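Local coordinates for protein PA4485 (Pseudomonas aeruginosa, PDB 4AVR) that is probably a lytic transglycosylase of the RlpA family that cleaves peptidoglycan glycan strands, with a preference for strands lacking stem peptides, at residues S20-N25 and V54-D59. Residues are numbered along the deposited sequence; the frame is centred on the assembly and turned at random.
Sequences SGERYN and VVRIND
The carboxylate of E22 lies at the edge of the R56 guanidinium, with its CD in the guanidinium plane, while the amide of N58 comes to OE1 from above the carboxylate plane. These three flat groups pin the loop between strands 2-8 and 30-32 to the later part of strand 52-59 in the double-psi beta-barrel domain of this RlpA-family protein. R56 forms an end-on, bidentate salt bridge with E22: NH2 meets the syn lone pair of E22 OE1 at 3.0 Å, and NH1 reaches OE2 at 2.9 Å. The fork is not flat, since the carboxylate and guanidinium planes lie 54° apart. Arginine suits the place because its long arm carries two N-H donors that match the two carboxylate oxygens; CG anti to the backbone N (chi1 175°) and a bend at chi3 bring the guanidinium to E22. N58 supplies a shorter arm, its ND2 giving OE1 a nearly straight bond of 3.0 Å (167° at the hydrogen), with the amide and carboxylate planes almost perpendicular. OE1 thus takes two donors, which fixes the rotation of the carboxylate. The second hydrogen of ND2 goes to a water, 3.2 Å from that nitrogen, which also accepts from N25 N. At the near end, the short hydroxyl of S20 accepts from E22 N in an ST turn and donates to N58 O, closing the turn and tying it to the strand, while G21 takes a positive phi that would jam a side chain against the preceding carbonyl. T18 OG1 also hydrogen-bonds S20 OG and N58 O. Two S20 donors meet the carbonyl oxygen of N58: OG at 2.9 Å, only slightly tilted from the carbonyl plane, and N at 3.3 Å, well above it.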
ATOM      1  N   SER A  20      -8.128  15.191   4.484  1.00 12.46           N
ATOM      2  CA  SER A  20      -9.309  15.521   5.303  1.00 12.24           C
ATOM      3  C   SER A  20      -8.963  15.808   6.744  1.00 12.10           C
ATOM      4  O   SER A  20      -9.830  16.268   7.517  1.00 13.74           O
ATOM      5  CB  SER A  20     -10.327  14.383   5.350  1.00 12.27           C
ATOM      6  OG  SER A  20      -9.856  13.290   6.122  1.00 11.48           O
ATOM      7  N   GLY A  21      -7.735  15.487   7.138  1.00 10.79           N
ATOM      8  CA  GLY A  21      -7.315  15.611   8.519  1.00 11.06           C
ATOM      9  C   GLY A  21      -7.343  14.305   9.266  1.00 10.41           C
ATOM     10  O   GLY A  21      -6.635  14.168  10.254  1.00 12.14           O
ATOM     11  N   GLU A  22      -8.149  13.341   8.834  1.00  9.99           N
ATOM     12  CA  GLU A  22      -8.186  12.052   9.528  1.00  9.76           C
ATOM     13  C   GLU A  22      -6.863  11.348   9.340  1.00  9.24           C
ATOM     14  O   GLU A  22      -6.293  11.377   8.263  1.00 10.46           O
ATOM     15  CB  GLU A  22      -9.285  11.153   8.975  1.00 10.51           C
ATOM     16  CG  GLU A  22     -10.667  11.719   9.192  1.00 11.32           C
ATOM     17  CD  GLU A  22     -11.799  10.777   8.828  1.00 12.87           C
ATOM     18  OE1 GLU A  22     -11.537   9.682   8.253  1.00 12.57           O
ATOM     19  OE2 GLU A  22     -12.960  11.128   9.129  1.00 15.41           O
ATOM     20  N   ARG A  23      -6.380  10.675  10.371  1.00  9.82           N
ATOM     21  CA  ARG A  23      -5.236   9.787  10.196  1.00 10.46           C
ATOM     22  C   ARG A  23      -5.677   8.559   9.407  1.00 10.18           C
ATOM     23  O   ARG A  23      -6.731   7.995   9.681  1.00 12.23           O
ATOM     24  CB  ARG A  23      -4.637   9.417  11.549  1.00 13.16           C
ATOM     25  CG  ARG A  23      -4.028  10.637  12.261  1.00 15.16           C
ATOM     26  CD  ARG A  23      -3.168  10.332  13.476  1.00 17.28           C
ATOM     27  NE  ARG A  23      -2.560  11.524  14.121  1.00 18.18           N
ATOM     28  CZ  ARG A  23      -1.414  12.128  13.765  1.00 18.74           C
ATOM     29  NH1 ARG A  23      -0.699  11.688  12.735  1.00 19.99           N
ATOM     30  NH2 ARG A  23      -0.978  13.186  14.446  1.00 22.35           N
ATOM     31  N   TYR A  24      -4.900   8.154   8.411  1.00  9.55           N
ATOM     32  CA  TYR A  24      -5.291   7.007   7.609  1.00  9.45           C
ATOM     33  C   TYR A  24      -5.393   5.755   8.498  1.00  9.12           C
ATOM     34  O   TYR A  24      -4.474   5.461   9.271  1.00 10.05           O
ATOM     35  CB  TYR A  24      -4.315   6.778   6.436  1.00  9.52           C
ATOM     36  CG  TYR A  24      -4.574   5.430   5.771  1.00  9.42           C
ATOM     37  CD1 TYR A  24      -5.807   5.138   5.183  1.00  9.82           C
ATOM     38  CD2 TYR A  24      -3.623   4.434   5.791  1.00  9.23           C
ATOM     39  CE1 TYR A  24      -6.062   3.884   4.664  1.00  9.64           C
ATOM     40  CE2 TYR A  24      -3.873   3.176   5.266  1.00  9.32           C
ATOM     41  CZ  TYR A  24      -5.108   2.894   4.712  1.00  8.87           C
ATOM     42  OH  TYR A  24      -5.415   1.655   4.216  1.00  9.42           O
ATOM     43  N   ASN A  25      -6.507   5.049   8.369  1.00  9.42           N
ATOM     44  CA  ASN A  25      -6.782   3.869   9.155  1.00  9.72           C
ATOM     45  C   ASN A  25      -7.138   2.719   8.210  1.00  9.16           C
ATOM     46  O   ASN A  25      -8.208   2.732   7.596  1.00  9.39           O
ATOM     47  CB  ASN A  25      -7.928   4.125  10.131  1.00 10.99           C
ATOM     48  CG  ASN A  25      -8.099   2.987  11.120  1.00 12.16           C
ATOM     49  OD1 ASN A  25      -7.739   1.853  10.851  1.00 12.50           O
ATOM     50  ND2 ASN A  25      -8.575   3.304  12.322  1.00 15.88           N
ATOM     51  N   VAL A  54     -18.987   0.156  -0.315  1.00 11.08           N
ATOM     52  CA  VAL A  54     -19.200   1.601  -0.216  1.00 11.01           C
ATOM     53  C   VAL A  54     -18.089   2.184   0.648  1.00 10.71           C
ATOM     54  O   VAL A  54     -17.817   1.693   1.753  1.00 12.45           O
ATOM     55  CB  VAL A  54     -20.580   1.924   0.365  1.00 12.87           C
ATOM     56  CG1 VAL A  54     -20.743   3.427   0.538  1.00 14.34           C
ATOM     57  CG2 VAL A  54     -21.671   1.383  -0.546  1.00 14.46           C
ATOM     58  N   VAL A  55     -17.430   3.205   0.115  1.00 10.47           N
ATOM     59  CA  VAL A  55     -16.379   3.921   0.838  1.00 10.31           C
ATOM     60  C   VAL A  55     -16.755   5.383   1.001  1.00 10.17           C
ATOM     61  O   VAL A  55     -17.629   5.906   0.308  1.00 11.61           O
ATOM     62  CB  VAL A  55     -15.014   3.808   0.126  1.00 10.68           C
ATOM     63  CG1 VAL A  55     -14.511   2.365   0.126  1.00 13.13           C
ATOM     64  CG2 VAL A  55     -15.079   4.390  -1.286  1.00 11.24           C
ATOM     65  N   ARG A  56     -16.083   6.018   1.959  1.00 10.27           N
ATOM     66  CA  ARG A  56     -16.241   7.435   2.268  1.00 10.75           C
ATOM     67  C   ARG A  56     -14.951   8.153   1.875  1.00 10.10           C
ATOM     68  O   ARG A  56     -13.858   7.721   2.256  1.00 10.51           O
ATOM     69  CB  ARG A  56     -16.470   7.531   3.791  1.00 13.37           C
ATOM     70  CG  ARG A  56     -16.553   8.904   4.401  1.00 13.12           C
ATOM     71  CD  ARG A  56     -16.881   8.784   5.885  1.00 14.72           C
ATOM     72  NE  ARG A  56     -15.877   8.064   6.695  1.00 14.95           N
ATOM     73  CZ  ARG A  56     -14.805   8.635   7.235  1.00 14.91           C
ATOM     74  NH1 ARG A  56     -14.560   9.930   7.062  1.00 16.66           N
ATOM     75  NH2 ARG A  56     -13.975   7.916   7.971  1.00 15.48           N
ATOM     76  N   ILE A  57     -15.049   9.260   1.135  1.00  9.93           N
ATOM     77  CA  ILE A  57     -13.874   9.991   0.671  1.00  9.94           C
ATOM     78  C   ILE A  57     -13.270  10.803   1.828  1.00  9.74           C
ATOM     79  O   ILE A  57     -13.961  11.607   2.460  1.00 11.19           O
ATOM     80  CB  ILE A  57     -14.207  10.927  -0.517  1.00 10.74           C
ATOM     81  CG1 ILE A  57     -14.831  10.114  -1.671  1.00 10.95           C
ATOM     82  CG2 ILE A  57     -12.973  11.717  -0.947  1.00 11.60           C
ATOM     83  CD1 ILE A  57     -14.005   8.918  -2.136  1.00 11.55           C
ATOM     84  N   ASN A  58     -11.989  10.598   2.089  1.00  9.39           N
ATOM     85  CA  ASN A  58     -11.290  11.370   3.122  1.00  9.89           C
ATOM     86  C   ASN A  58      -9.883  11.796   2.720  1.00  9.57           C
ATOM     87  O   ASN A  58      -9.124  12.227   3.572  1.00 10.28           O
ATOM     88  CB  ASN A  58     -11.289  10.639   4.481  1.00 10.30           C
ATOM     89  CG  ASN A  58     -10.272   9.532   4.537  1.00 10.38           C
ATOM     90  OD1 ASN A  58      -9.733   9.129   3.509  1.00 10.44           O
ATOM     91  ND2 ASN A  58      -9.987   9.038   5.748  1.00 11.07           N
ATOM     92  N   ASP A  59      -9.533  11.704   1.439  1.00  9.40           N
ATOM     93  CA  ASP A  59      -8.173  12.018   1.026  1.00  9.69           C
ATOM     94  C   ASP A  59      -8.144  12.417  -0.441  1.00  9.72           C
ATOM     95  O   ASP A  59      -9.108  12.187  -1.176  1.00 10.11           O
ATOM     96  CB  ASP A  59      -7.251  10.811   1.278  1.00  9.71           C
ATOM     97  CG  ASP A  59      -5.780  11.179   1.469  1.00 10.61           C
ATOM     98  OD1 ASP A  59      -5.410  12.371   1.463  1.00 11.11           O
ATOM     99  OD2 ASP A  59      -4.977  10.234   1.648  1.00 12.39           O
TER
HETATM  100  O   HOH W   1      -8.753   6.356   6.930  1.00 11.23           O